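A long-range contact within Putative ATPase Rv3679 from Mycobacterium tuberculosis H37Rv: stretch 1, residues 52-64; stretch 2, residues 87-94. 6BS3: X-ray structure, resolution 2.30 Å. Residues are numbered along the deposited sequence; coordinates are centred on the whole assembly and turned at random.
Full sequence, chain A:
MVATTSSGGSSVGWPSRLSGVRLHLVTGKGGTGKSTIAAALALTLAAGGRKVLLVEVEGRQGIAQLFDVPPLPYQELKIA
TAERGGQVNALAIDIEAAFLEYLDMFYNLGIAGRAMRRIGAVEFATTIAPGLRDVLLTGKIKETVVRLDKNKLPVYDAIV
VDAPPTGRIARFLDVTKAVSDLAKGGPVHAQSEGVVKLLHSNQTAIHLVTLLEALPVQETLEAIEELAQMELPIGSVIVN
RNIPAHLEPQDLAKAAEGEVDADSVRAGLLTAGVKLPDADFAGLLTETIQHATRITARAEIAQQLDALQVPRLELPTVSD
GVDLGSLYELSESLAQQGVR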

# COMPACT_ATOMS: atom_id res chain seq x y z
N VAL A 52 14.93 12.22 -20.53
CA VAL A 52 14.72 11.11 -19.60
C VAL A 52 13.38 10.40 -19.86
O VAL A 52 12.37 11.05 -20.12
CB VAL A 52 14.91 11.58 -18.13
CG1 VAL A 52 14.50 10.50 -17.12
CG2 VAL A 52 16.36 12.01 -17.88
N LEU A 53 13.38 9.05 -19.79
CA LEU A 53 12.17 8.26 -19.93
C LEU A 53 11.67 7.79 -18.55
O LEU A 53 12.42 7.16 -17.80
CB LEU A 53 12.35 7.06 -20.90
CG LEU A 53 11.08 6.24 -21.20
CD1 LEU A 53 10.05 7.04 -22.01
CD2 LEU A 53 11.42 4.98 -21.93
N LEU A 54 10.40 8.10 -18.23
CA LEU A 54 9.73 7.67 -16.99
C LEU A 54 8.83 6.46 -17.35
O LEU A 54 7.89 6.59 -18.14
CB LEU A 54 8.92 8.84 -16.38
CG LEU A 54 8.08 8.55 -15.12
CD1 LEU A 54 8.98 8.09 -13.93
CD2 LEU A 54 7.20 9.74 -14.79
N VAL A 55 9.14 5.28 -16.77
CA VAL A 55 8.48 4.00 -17.07
C VAL A 55 7.66 3.44 -15.91
O VAL A 55 8.15 3.39 -14.78
CB VAL A 55 9.55 2.96 -17.53
CG1 VAL A 55 8.92 1.61 -17.90
CG2 VAL A 55 10.41 3.49 -18.68
N GLU A 56 6.42 2.99 -16.18
CA GLU A 56 5.62 2.27 -15.17
C GLU A 56 5.29 0.87 -15.73
O GLU A 56 5.13 0.73 -16.93
CB GLU A 56 4.42 3.05 -14.65
CG GLU A 56 3.29 3.19 -15.64
CD GLU A 56 2.09 3.86 -15.01
OE1 GLU A 56 1.64 4.89 -15.55
OE2 GLU A 56 1.63 3.38 -13.95
N VAL A 57 5.27 -0.16 -14.87
CA VAL A 57 5.18 -1.56 -15.34
C VAL A 57 3.95 -2.39 -14.84
O VAL A 57 3.84 -3.56 -15.22
CB VAL A 57 6.51 -2.29 -14.95
CG1 VAL A 57 7.75 -1.57 -15.50
CG2 VAL A 57 6.63 -2.47 -13.44
N GLU A 58 3.03 -1.80 -14.04
CA GLU A 58 1.95 -2.61 -13.46
C GLU A 58 0.56 -2.41 -14.10
O GLU A 58 -0.41 -2.99 -13.63
CB GLU A 58 1.89 -2.41 -11.94
CG GLU A 58 3.21 -2.72 -11.24
CD GLU A 58 3.21 -2.71 -9.73
OE1 GLU A 58 2.66 -1.77 -9.13
OE2 GLU A 58 3.77 -3.66 -9.14
N GLY A 59 0.49 -1.61 -15.15
CA GLY A 59 -0.76 -1.32 -15.86
C GLY A 59 -1.73 -0.46 -15.06
O GLY A 59 -2.89 -0.35 -15.43
N ARG A 60 -1.25 0.16 -13.98
CA ARG A 60 -2.04 0.98 -13.07
C ARG A 60 -2.29 2.42 -13.54
O ARG A 60 -3.06 3.14 -12.89
CB ARG A 60 -1.37 0.96 -11.69
CG ARG A 60 -1.48 -0.42 -11.02
CD ARG A 60 -0.59 -0.56 -9.81
NE ARG A 60 -1.07 0.27 -8.70
CZ ARG A 60 -0.31 0.72 -7.71
NH1 ARG A 60 0.99 0.44 -7.68
NH2 ARG A 60 -0.83 1.47 -6.75
N GLN A 61 -1.62 2.87 -14.64
CA GLN A 61 -1.75 4.23 -15.18
C GLN A 61 -1.42 5.32 -14.10
O GLN A 61 -2.02 6.39 -14.08
CB GLN A 61 -3.15 4.45 -15.84
CG GLN A 61 -3.35 3.71 -17.18
CD GLN A 61 -2.55 4.26 -18.34
OE1 GLN A 61 -2.01 5.37 -18.32
NE2 GLN A 61 -2.46 3.49 -19.40
N GLY A 62 -0.47 5.01 -13.22
CA GLY A 62 0.00 5.91 -12.17
C GLY A 62 0.62 7.20 -12.67
O GLY A 62 0.54 8.22 -11.98
N ILE A 63 1.26 7.17 -13.86
CA ILE A 63 1.85 8.38 -14.47
C ILE A 63 0.74 9.36 -14.87
O ILE A 63 0.82 10.54 -14.51
CB ILE A 63 2.83 8.08 -15.65
CG1 ILE A 63 4.06 7.24 -15.18
CG2 ILE A 63 3.29 9.40 -16.30
CD1 ILE A 63 4.87 6.54 -16.32
N ALA A 64 -0.29 8.86 -15.62
CA ALA A 64 -1.45 9.65 -16.06
C ALA A 64 -2.17 10.27 -14.85
O ALA A 64 -2.51 11.45 -14.89
CB ALA A 64 -2.40 8.79 -16.86
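Stretch 2, residues 87-94: QVNALAID

Stretch 2 runs as an extended strand, 87-92, beside strand 52-56 and in the same direction: the N-to-C axes differ by 27° (signed crossing angle -27°) and approach to 4.5 Å. The register pairs V52 with V88 and continues stepwise to E56 with A92; CA-CA spacing stays at 4.8-4.9 Å through V55-L91, then opens to 5.2 Å at E56-A92.

Six near-linear hydrogen bonds (N-H...acceptor angles from 160° to 173°) fix this register. V52 N to Q87 O, N89 N to V52 O, L54 N to N89 O and L91 N to L54 O each measure 2.8 Å; E56 N to L91 O is 3.1 Å and I93 N to E56 O 3.2 Å, lengthening as the strands spread.

Side chains alternate between faces. On that of L53, V55, N89 and L91, L53 reaches across, its CD1 3.6 Å from N89 CB and 4.0 Å from L91 CB. Farther along, I93 projects sideways, and its CD1 meets V55 CG1 at 3.6 Å and V57 CG1 at 4.1 Å. On the other face, the small A90 leaves room for I63 from the following helix, I63 CG2 to A90 CB 3.9 Å. A92 CB likewise lies 4.0 Å from both E56 OE1 and Q61 OE1. Past the strands, one water donates to E56 O (3.0 Å) and I93 O (2.7 Å) and accepts from G59 N (2.9 Å).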

# COMPACT_ATOMS: atom_id res chain seq x y z
N GLN A 87 13.77 17.31 -21.09
CA GLN A 87 12.53 16.66 -21.44
C GLN A 87 12.35 15.34 -20.73
O GLN A 87 13.25 14.51 -20.68
CB GLN A 87 12.50 16.47 -22.97
CG GLN A 87 11.37 15.63 -23.51
CD GLN A 87 11.37 15.66 -25.01
OE1 GLN A 87 11.74 16.65 -25.64
NE2 GLN A 87 10.94 14.58 -25.62
N VAL A 88 11.13 15.14 -20.22
CA VAL A 88 10.72 13.88 -19.62
C VAL A 88 9.62 13.26 -20.51
O VAL A 88 8.57 13.85 -20.71
CB VAL A 88 10.28 14.01 -18.14
CG1 VAL A 88 9.83 12.66 -17.59
CG2 VAL A 88 11.39 14.60 -17.28
N ASN A 89 9.90 12.06 -21.04
CA ASN A 89 8.96 11.25 -21.80
C ASN A 89 8.35 10.21 -20.86
O ASN A 89 9.00 9.81 -19.90
CB ASN A 89 9.66 10.53 -22.96
CG ASN A 89 9.86 11.36 -24.18
OD1 ASN A 89 9.57 12.55 -24.19
ND2 ASN A 89 10.36 10.75 -25.26
N ALA A 90 7.11 9.76 -21.15
CA ALA A 90 6.43 8.75 -20.34
C ALA A 90 6.16 7.48 -21.11
O ALA A 90 5.75 7.54 -22.27
CB ALA A 90 5.11 9.31 -19.78
N LEU A 91 6.35 6.34 -20.46
CA LEU A 91 5.98 5.06 -21.06
C LEU A 91 5.16 4.19 -20.09
O LEU A 91 5.72 3.59 -19.18
CB LEU A 91 7.15 4.27 -21.71
CG LEU A 91 6.72 2.92 -22.38
CD1 LEU A 91 5.83 3.13 -23.65
CD2 LEU A 91 7.92 2.05 -22.68
N ALA A 92 3.84 4.14 -20.29
CA ALA A 92 2.97 3.26 -19.49
C ALA A 92 2.98 1.94 -20.27
O ALA A 92 2.38 1.87 -21.35
CB ALA A 92 1.56 3.83 -19.40
N ILE A 93 3.79 0.95 -19.82
CA ILE A 93 3.88 -0.32 -20.56
C ILE A 93 2.52 -1.06 -20.52
O ILE A 93 1.94 -1.23 -19.45
CB ILE A 93 5.06 -1.24 -20.10
CG1 ILE A 93 6.44 -0.56 -20.29
CG2 ILE A 93 5.01 -2.60 -20.84
CD1 ILE A 93 7.66 -1.33 -19.57
N ASP A 94 2.02 -1.43 -21.69
CA ASP A 94 0.79 -2.19 -21.87
C ASP A 94 1.27 -3.63 -22.08
O ASP A 94 1.87 -3.92 -23.13
CB ASP A 94 0.04 -1.63 -23.09
CG ASP A 94 -1.27 -2.30 -23.50
OD1 ASP A 94 -1.41 -3.52 -23.27
OD2 ASP A 94 -2.12 -1.61 -24.08
O HOH W 1 2.26 -0.22 -16.99